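Long-range contact in 4-hydroxybutyrate coenzyme A transferase (Shewanella oneidensis, PDB 2OAS), which probably transfers coenzyme A between carboxylic acids such as acetate and 4-hydroxybutyrate, and binds coenzyme A: residues Cys140-Met154 / Ile165-Leu178. Numbering follows the deposited sequence.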
ATOM      1  N   CYS A 140      21.179 -15.130  -5.119  1.00 32.38           N
ATOM      2  CA  CYS A 140      22.355 -15.993  -4.968  1.00 34.05           C
ATOM      3  C   CYS A 140      22.091 -17.113  -3.972  1.00 34.37           C
ATOM      4  O   CYS A 140      22.762 -18.140  -4.001  1.00 34.84           O
ATOM      5  CB  CYS A 140      23.561 -15.187  -4.497  1.00 33.42           C
ATOM      6  SG  CYS A 140      24.222 -14.120  -5.762  1.00 35.03           S
ATOM      7  N   GLN A 141      21.106 -16.911  -3.102  1.00 35.23           N
ATOM      8  CA  GLN A 141      20.773 -17.905  -2.097  1.00 36.28           C
ATOM      9  C   GLN A 141      20.057 -19.103  -2.719  1.00 36.06           C
ATOM     10  O   GLN A 141      20.377 -20.254  -2.434  1.00 35.32           O
ATOM     11  CB  GLN A 141      19.880 -17.285  -1.007  1.00 39.46           C
ATOM     12  CG  GLN A 141      20.461 -17.309   0.420  1.00 43.49           C
ATOM     13  CD  GLN A 141      21.308 -16.054   0.753  1.00 46.54           C
ATOM     14  OE1 GLN A 141      20.879 -15.174   1.530  1.00 45.27           O
ATOM     15  NE2 GLN A 141      22.509 -15.970   0.157  1.00 46.78           N
ATOM     16  N   VAL A 142      19.091 -18.827  -3.584  1.00 36.00           N
ATOM     17  CA  VAL A 142      18.323 -19.889  -4.198  1.00 35.37           C
ATOM     18  C   VAL A 142      18.819 -20.309  -5.579  1.00 36.88           C
ATOM     19  O   VAL A 142      18.395 -21.329  -6.113  1.00 37.36           O
ATOM     20  CB  VAL A 142      16.845 -19.487  -4.281  1.00 34.62           C
ATOM     21  CG1 VAL A 142      16.335 -19.140  -2.897  1.00 35.17           C
ATOM     22  CG2 VAL A 142      16.675 -18.292  -5.204  1.00 34.57           C
ATOM     23  N   ALA A 143      19.725 -19.539  -6.161  1.00 36.50           N
ATOM     24  CA  ALA A 143      20.210 -19.875  -7.481  1.00 37.32           C
ATOM     25  C   ALA A 143      20.833 -21.270  -7.570  1.00 37.52           C
ATOM     26  O   ALA A 143      21.604 -21.674  -6.697  1.00 38.71           O
ATOM     27  CB  ALA A 143      21.210 -18.840  -7.934  1.00 37.91           C
ATOM     28  N   GLY A 144      20.505 -21.999  -8.636  1.00 36.35           N
ATOM     29  CA  GLY A 144      21.074 -23.321  -8.831  1.00 36.06           C
ATOM     30  C   GLY A 144      22.596 -23.245  -8.911  1.00 36.81           C
ATOM     31  O   GLY A 144      23.300 -24.059  -8.312  1.00 37.13           O
ATOM     32  N   LYS A 145      23.105 -22.270  -9.664  1.00 35.86           N
ATOM     33  CA  LYS A 145      24.542 -22.061  -9.802  1.00 34.95           C
ATOM     34  C   LYS A 145      24.817 -20.564  -9.942  1.00 33.80           C
ATOM     35  O   LYS A 145      23.931 -19.811 -10.334  1.00 34.77           O
ATOM     36  CB  LYS A 145      25.093 -22.803 -11.017  1.00 36.30           C
ATOM     37  CG  LYS A 145      24.533 -22.359 -12.361  1.00 35.13           C
ATOM     38  CD  LYS A 145      25.283 -23.071 -13.485  1.00 37.57           C
ATOM     39  CE  LYS A 145      24.736 -22.721 -14.854  1.00 37.32           C
ATOM     40  NZ  LYS A 145      23.374 -23.268 -15.066  1.00 39.29           N
ATOM     41  N   ILE A 146      26.031 -20.128  -9.613  1.00 32.18           N
ATOM     42  CA  ILE A 146      26.361 -18.710  -9.728  1.00 31.38           C
ATOM     43  C   ILE A 146      27.566 -18.463 -10.636  1.00 29.94           C
ATOM     44  O   ILE A 146      28.567 -19.162 -10.550  1.00 28.40           O
ATOM     45  CB  ILE A 146      26.645 -18.086  -8.341  1.00 31.70           C
ATOM     46  CG1 ILE A 146      25.383 -18.145  -7.476  1.00 29.42           C
ATOM     47  CG2 ILE A 146      27.082 -16.643  -8.491  1.00 31.00           C
ATOM     48  CD1 ILE A 146      25.636 -17.828  -6.022  1.00 27.94           C
ATOM     49  N   ILE A 147      27.441 -17.480 -11.525  1.00 28.86           N
ATOM     50  CA  ILE A 147      28.514 -17.110 -12.442  1.00 28.06           C
ATOM     51  C   ILE A 147      28.894 -15.674 -12.072  1.00 29.14           C
ATOM     52  O   ILE A 147      28.134 -14.741 -12.295  1.00 30.42           O
ATOM     53  CB  ILE A 147      28.037 -17.204 -13.895  1.00 28.88           C
ATOM     54  CG1 ILE A 147      27.796 -18.679 -14.239  1.00 29.41           C
ATOM     55  CG2 ILE A 147      29.072 -16.587 -14.846  1.00 27.66           C
ATOM     56  CD1 ILE A 147      27.183 -18.891 -15.607  1.00 31.51           C
ATOM     57  N   ALA A 148      30.071 -15.518 -11.490  1.00 28.40           N
ATOM     58  CA  ALA A 148      30.542 -14.233 -11.023  1.00 30.02           C
ATOM     59  C   ALA A 148      31.640 -13.600 -11.849  1.00 29.45           C
ATOM     60  O   ALA A 148      32.526 -14.267 -12.379  1.00 29.75           O
ATOM     61  CB  ALA A 148      31.032 -14.359  -9.569  1.00 29.08           C
ATOM     62  N   HIS A 149      31.588 -12.287 -11.928  1.00 28.17           N
ATOM     63  CA  HIS A 149      32.584 -11.572 -12.658  1.00 28.63           C
ATOM     64  C   HIS A 149      33.367 -10.800 -11.618  1.00 27.07           C
ATOM     65  O   HIS A 149      32.820  -9.936 -10.939  1.00 27.25           O
ATOM     66  CB  HIS A 149      31.907 -10.650 -13.675  1.00 27.61           C
ATOM     67  CG  HIS A 149      32.729  -9.467 -14.045  1.00 28.99           C
ATOM     68  ND1 HIS A 149      34.063  -9.567 -14.370  1.00 28.99           N
ATOM     69  CD2 HIS A 149      32.423  -8.149 -14.088  1.00 30.37           C
ATOM     70  CE1 HIS A 149      34.549  -8.357 -14.594  1.00 29.82           C
ATOM     71  NE2 HIS A 149      33.574  -7.479 -14.430  1.00 30.46           N
ATOM     72  N   ILE A 150      34.636 -11.144 -11.458  1.00 28.20           N
ATOM     73  CA  ILE A 150      35.474 -10.468 -10.485  1.00 29.79           C
ATOM     74  C   ILE A 150      36.059  -9.191 -11.063  1.00 30.20           C
ATOM     75  O   ILE A 150      36.851  -9.220 -12.013  1.00 31.34           O
ATOM     76  CB  ILE A 150      36.607 -11.369 -10.011  1.00 30.38           C
ATOM     77  CG1 ILE A 150      36.013 -12.623  -9.361  1.00 29.77           C
ATOM     78  CG2 ILE A 150      37.510 -10.589  -9.052  1.00 31.06           C
ATOM     79  CD1 ILE A 150      37.038 -13.624  -8.894  1.00 31.17           C
ATOM     80  N   ASN A 151      35.674  -8.069 -10.471  1.00 29.93           N
ATOM     81  CA  ASN A 151      36.125  -6.769 -10.937  1.00 29.04           C
ATOM     82  C   ASN A 151      36.790  -5.972  -9.852  1.00 28.31           C
ATOM     83  O   ASN A 151      36.141  -5.570  -8.898  1.00 25.87           O
ATOM     84  CB  ASN A 151      34.935  -5.980 -11.474  1.00 27.43           C
ATOM     85  CG  ASN A 151      35.326  -4.617 -11.984  1.00 26.22           C
ATOM     86  OD1 ASN A 151      36.511  -4.271 -12.040  1.00 25.13           O
ATOM     87  ND2 ASN A 151      34.328  -3.834 -12.371  1.00 25.52           N
ATOM     88  N   PRO A 152      38.100  -5.742  -9.978  1.00 29.04           N
ATOM     89  CA  PRO A 152      38.880  -4.977  -9.007  1.00 30.68           C
ATOM     90  C   PRO A 152      38.326  -3.567  -8.797  1.00 32.39           C
ATOM     91  O   PRO A 152      38.693  -2.891  -7.841  1.00 33.28           O
ATOM     92  CB  PRO A 152      40.266  -4.944  -9.624  1.00 30.33           C
ATOM     93  CG  PRO A 152      40.356  -6.258 -10.300  1.00 31.27           C
ATOM     94  CD  PRO A 152      38.991  -6.384 -10.960  1.00 30.95           C
ATOM     95  N   GLN A 153      37.450  -3.126  -9.696  1.00 33.16           N
ATOM     96  CA  GLN A 153      36.866  -1.797  -9.602  1.00 34.41           C
ATOM     97  C   GLN A 153      35.645  -1.823  -8.689  1.00 34.17           C
ATOM     98  O   GLN A 153      35.240  -0.795  -8.153  1.00 33.51           O
ATOM     99  CB  GLN A 153      36.474  -1.290 -10.993  1.00 36.88           C
ATOM    100  CG  GLN A 153      37.622  -1.279 -11.986  1.00 43.25           C
ATOM    101  CD  GLN A 153      38.820  -0.473 -11.487  1.00 47.98           C
ATOM    102  OE1 GLN A 153      39.983  -0.851 -11.720  1.00 50.52           O
ATOM    103  NE2 GLN A 153      38.544   0.653 -10.794  1.00 50.52           N
HETATM  104  N   MSE A 154      35.056  -2.994  -8.497  1.00 34.01           N
HETATM  105  CA  MSE A 154      33.892  -3.073  -7.633  1.00 35.48           C
HETATM  106  C   MSE A 154      34.314  -2.796  -6.197  1.00 34.61           C
HETATM  107  O   MSE A 154      35.168  -3.492  -5.640  1.00 35.06           O
HETATM  108  CB  MSE A 154      33.237  -4.455  -7.720  1.00 37.85           C
HETATM  109  CG  MSE A 154      31.899  -4.560  -6.995  1.00 41.39           C
HETATM  110 SE   MSE A 154      30.559  -3.299  -7.634  1.00 49.12          SE
HETATM  111  CE  MSE A 154      29.617  -4.373  -8.939  1.00 48.73           C
ATOM    112  N   ILE A 165      33.622 -17.133  -2.381  1.00 34.80           N
ATOM    113  CA  ILE A 165      33.894 -17.547  -3.749  1.00 34.47           C
ATOM    114  C   ILE A 165      33.633 -19.029  -4.036  1.00 35.60           C
ATOM    115  O   ILE A 165      33.533 -19.412  -5.190  1.00 35.53           O
ATOM    116  CB  ILE A 165      35.338 -17.191  -4.157  1.00 33.71           C
ATOM    117  CG1 ILE A 165      35.489 -17.294  -5.672  1.00 31.29           C
ATOM    118  CG2 ILE A 165      36.330 -18.123  -3.458  1.00 30.52           C
ATOM    119  CD1 ILE A 165      36.871 -16.979  -6.158  1.00 32.18           C
ATOM    120  N   ASP A 166      33.535 -19.871  -3.011  1.00 36.46           N
ATOM    121  CA  ASP A 166      33.261 -21.278  -3.282  1.00 36.65           C
ATOM    122  C   ASP A 166      31.796 -21.490  -3.608  1.00 37.41           C
ATOM    123  O   ASP A 166      31.390 -22.596  -3.930  1.00 39.63           O
ATOM    124  CB  ASP A 166      33.642 -22.171  -2.109  1.00 37.15           C
ATOM    125  CG  ASP A 166      35.133 -22.384  -2.011  1.00 38.75           C
ATOM    126  OD1 ASP A 166      35.831 -22.204  -3.041  1.00 38.30           O
ATOM    127  OD2 ASP A 166      35.601 -22.743  -0.906  1.00 40.12           O
ATOM    128  N   ARG A 167      30.997 -20.438  -3.509  1.00 37.58           N
ATOM    129  CA  ARG A 167      29.578 -20.524  -3.832  1.00 37.48           C
ATOM    130  C   ARG A 167      29.395 -20.251  -5.326  1.00 36.67           C
ATOM    131  O   ARG A 167      28.272 -20.202  -5.827  1.00 37.82           O
ATOM    132  CB  ARG A 167      28.783 -19.491  -3.024  1.00 38.66           C
ATOM    133  CG  ARG A 167      28.665 -19.815  -1.536  1.00 43.25           C
ATOM    134  CD  ARG A 167      27.230 -20.144  -1.175  1.00 44.99           C
ATOM    135  NE  ARG A 167      26.383 -18.960  -1.286  1.00 51.43           N
ATOM    136  CZ  ARG A 167      25.054 -18.968  -1.374  1.00 52.96           C
ATOM    137  NH1 ARG A 167      24.383 -20.116  -1.367  1.00 54.66           N
ATOM    138  NH2 ARG A 167      24.396 -17.819  -1.465  1.00 52.29           N
ATOM    139  N   PHE A 168      30.510 -20.085  -6.030  1.00 34.64           N
ATOM    140  CA  PHE A 168      30.503 -19.783  -7.465  1.00 32.02           C
ATOM    141  C   PHE A 168      30.838 -21.014  -8.311  1.00 31.50           C
ATOM    142  O   PHE A 168      31.741 -21.782  -7.979  1.00 32.68           O
ATOM    143  CB  PHE A 168      31.531 -18.667  -7.768  1.00 28.17           C
ATOM    144  CG  PHE A 168      31.312 -17.382  -6.993  1.00 25.31           C
ATOM    145  CD1 PHE A 168      32.274 -16.381  -7.012  1.00 25.13           C
ATOM    146  CD2 PHE A 168      30.144 -17.161  -6.273  1.00 26.03           C
ATOM    147  CE1 PHE A 168      32.086 -15.180  -6.330  1.00 25.04           C
ATOM    148  CE2 PHE A 168      29.943 -15.955  -5.587  1.00 26.64           C
ATOM    149  CZ  PHE A 168      30.923 -14.964  -5.617  1.00 25.61           C
ATOM    150  N   ALA A 169      30.123 -21.200  -9.412  1.00 31.44           N
ATOM    151  CA  ALA A 169      30.390 -22.349 -10.287  1.00 31.61           C
ATOM    152  C   ALA A 169      31.487 -21.979 -11.264  1.00 31.54           C
ATOM    153  O   ALA A 169      32.277 -22.823 -11.695  1.00 32.38           O
ATOM    154  CB  ALA A 169      29.136 -22.732 -11.052  1.00 31.08           C
ATOM    155  N   ALA A 170      31.526 -20.699 -11.604  1.00 31.68           N
ATOM    156  CA  ALA A 170      32.496 -20.190 -12.551  1.00 32.52           C
ATOM    157  C   ALA A 170      32.875 -18.791 -12.139  1.00 32.51           C
ATOM    158  O   ALA A 170      32.104 -18.100 -11.463  1.00 31.68           O
ATOM    159  CB  ALA A 170      31.903 -20.180 -13.938  1.00 31.73           C
ATOM    160  N   VAL A 171      34.060 -18.374 -12.578  1.00 33.44           N
ATOM    161  CA  VAL A 171      34.591 -17.056 -12.262  1.00 33.56           C
ATOM    162  C   VAL A 171      35.501 -16.508 -13.368  1.00 34.28           C
ATOM    163  O   VAL A 171      36.396 -17.201 -13.840  1.00 35.10           O
ATOM    164  CB  VAL A 171      35.371 -17.132 -10.920  1.00 33.86           C
ATOM    165  CG1 VAL A 171      36.406 -16.069 -10.856  1.00 35.03           C
ATOM    166  CG2 VAL A 171      34.413 -16.978  -9.755  1.00 33.90           C
ATOM    167  N   TYR A 172      35.248 -15.272 -13.786  1.00 34.00           N
ATOM    168  CA  TYR A 172      36.066 -14.611 -14.802  1.00 34.47           C
ATOM    169  C   TYR A 172      36.499 -13.268 -14.231  1.00 35.26           C
ATOM    170  O   TYR A 172      35.675 -12.485 -13.757  1.00 34.47           O
ATOM    171  CB  TYR A 172      35.292 -14.384 -16.103  1.00 33.80           C
ATOM    172  CG  TYR A 172      36.034 -13.489 -17.078  1.00 33.16           C
ATOM    173  CD1 TYR A 172      37.278 -13.871 -17.607  1.00 34.29           C
ATOM    174  CD2 TYR A 172      35.526 -12.236 -17.429  1.00 33.20           C
ATOM    175  CE1 TYR A 172      38.001 -13.025 -18.456  1.00 32.44           C
ATOM    176  CE2 TYR A 172      36.240 -11.381 -18.278  1.00 34.87           C
ATOM    177  CZ  TYR A 172      37.474 -11.781 -18.781  1.00 35.18           C
ATOM    178  OH  TYR A 172      38.182 -10.917 -19.577  1.00 36.25           O
ATOM    179  N   GLU A 173      37.794 -12.991 -14.293  1.00 35.29           N
ATOM    180  CA  GLU A 173      38.297 -11.755 -13.726  1.00 36.69           C
ATOM    181  C   GLU A 173      38.886 -10.739 -14.693  1.00 35.98           C
ATOM    182  O   GLU A 173      39.758 -11.064 -15.492  1.00 35.41           O
ATOM    183  CB  GLU A 173      39.341 -12.079 -12.668  1.00 38.55           C
ATOM    184  CG  GLU A 173      39.970 -10.859 -12.027  1.00 43.45           C
ATOM    185  CD  GLU A 173      41.084 -11.231 -11.063  1.00 45.57           C
ATOM    186  OE1 GLU A 173      42.120 -11.760 -11.536  1.00 49.40           O
ATOM    187  OE2 GLU A 173      40.921 -11.001  -9.847  1.00 45.01           O
ATOM    188  N   GLN A 174      38.398  -9.505 -14.606  1.00 35.00           N
ATOM    189  CA  GLN A 174      38.915  -8.423 -15.422  1.00 35.43           C
ATOM    190  C   GLN A 174      38.404  -7.088 -14.880  1.00 34.91           C
ATOM    191  O   GLN A 174      37.282  -6.998 -14.398  1.00 35.19           O
ATOM    192  CB  GLN A 174      38.539  -8.610 -16.898  1.00 36.33           C
ATOM    193  CG  GLN A 174      37.327  -7.846 -17.359  1.00 38.28           C
ATOM    194  CD  GLN A 174      37.386  -7.502 -18.838  1.00 37.39           C
ATOM    195  OE1 GLN A 174      37.430  -8.386 -19.697  1.00 37.16           O
ATOM    196  NE2 GLN A 174      37.385  -6.217 -19.138  1.00 37.18           N
ATOM    197  N   SER A 175      39.253  -6.065 -14.902  1.00 34.74           N
ATOM    198  CA  SER A 175      38.863  -4.747 -14.431  1.00 35.14           C
ATOM    199  C   SER A 175      38.020  -4.097 -15.509  1.00 36.36           C
ATOM    200  O   SER A 175      38.412  -4.047 -16.680  1.00 36.31           O
ATOM    201  CB  SER A 175      40.088  -3.865 -14.166  1.00 35.49           C
ATOM    202  OG  SER A 175      40.806  -4.288 -13.025  1.00 37.02           O
ATOM    203  N   ALA A 176      36.853  -3.603 -15.121  1.00 36.27           N
ATOM    204  CA  ALA A 176      35.961  -2.948 -16.059  1.00 36.70           C
ATOM    205  C   ALA A 176      35.430  -1.693 -15.402  1.00 38.77           C
ATOM    206  O   ALA A 176      35.528  -1.526 -14.186  1.00 36.09           O
ATOM    207  CB  ALA A 176      34.822  -3.872 -16.426  1.00 35.28           C
ATOM    208  N   SER A 177      34.858  -0.814 -16.215  1.00 41.64           N
ATOM    209  CA  SER A 177      34.309   0.439 -15.715  1.00 43.09           C
ATOM    210  C   SER A 177      32.902   0.253 -15.168  1.00 43.06           C
ATOM    211  O   SER A 177      32.118  -0.528 -15.703  1.00 41.96           O
ATOM    212  CB  SER A 177      34.265   1.472 -16.838  1.00 44.07           C
ATOM    213  OG  SER A 177      33.417   1.037 -17.883  1.00 45.99           O
ATOM    214  N   LEU A 178      32.593   0.973 -14.098  1.00 44.58           N
ATOM    215  CA  LEU A 178      31.257   0.922 -13.516  1.00 46.36           C
ATOM    216  C   LEU A 178      30.511   2.113 -14.075  1.00 48.25           C
ATOM    217  O   LEU A 178      31.072   3.207 -14.190  1.00 49.01           O
ATOM    218  CB  LEU A 178      31.308   1.036 -11.996  1.00 44.34           C
ATOM    219  CG  LEU A 178      31.879  -0.148 -11.227  1.00 44.18           C
ATOM    220  CD1 LEU A 178      31.919   0.189  -9.748  1.00 42.58           C
ATOM    221  CD2 LEU A 178      31.035  -1.386 -11.475  1.00 42.44           C
TER
HETATM  222  O   HOH W   1      27.367 -21.914  -7.907  1.00 42.39           O
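A148 CB sits over one face of the F168 ring, 3.7 Å from its centroid and 24° off the ring normal, a CH-pi contact. I146 adds its CG2 branch, 3.8 Å from F168 CD2; with CG2 anti to the backbone N of I146 (chi1, set by CG1, is -63°), that methyl is brought to the ring. The other face of F168 lies against the backbone of I165. On the same side of the sheet, I150 CG2 reaches the E173 side chain, while I147 and A170 face the other way, toward A12 and L15.

The backbones are neighbouring parallel strands, 145-150 and 170-173, whose axes run 4.6 Å apart at 20°. They belong to the parallel sheet of the N-terminal domain, where 113-118 flanks 145-150 on its other edge. The ladder alternates as parallel pairing requires: A148 N donates to A170 O, A148 O accepts from Y172 N, and I150 N returns to Y172 O at 2.9 Å. At its start a water bridges I146 N and R167 O.

Beyond I150 the side chain of N151 continues the pairing. Its OD1 accepts from A176 N at 3.2 Å and from Q153 N at 2.8 Å, the latter an Asx turn, the two donors approaching from opposite faces of the amide; ND2 donates to A176 O at 3.2 Å and also bonds Q117. With an alanine here, A176 N and O would probably lose their amide mate and the N151-M154 turn its side-chain bond to Q153 N. Within 170-174, Y172 OH donates to Q174 OE1 at 2.6 Å.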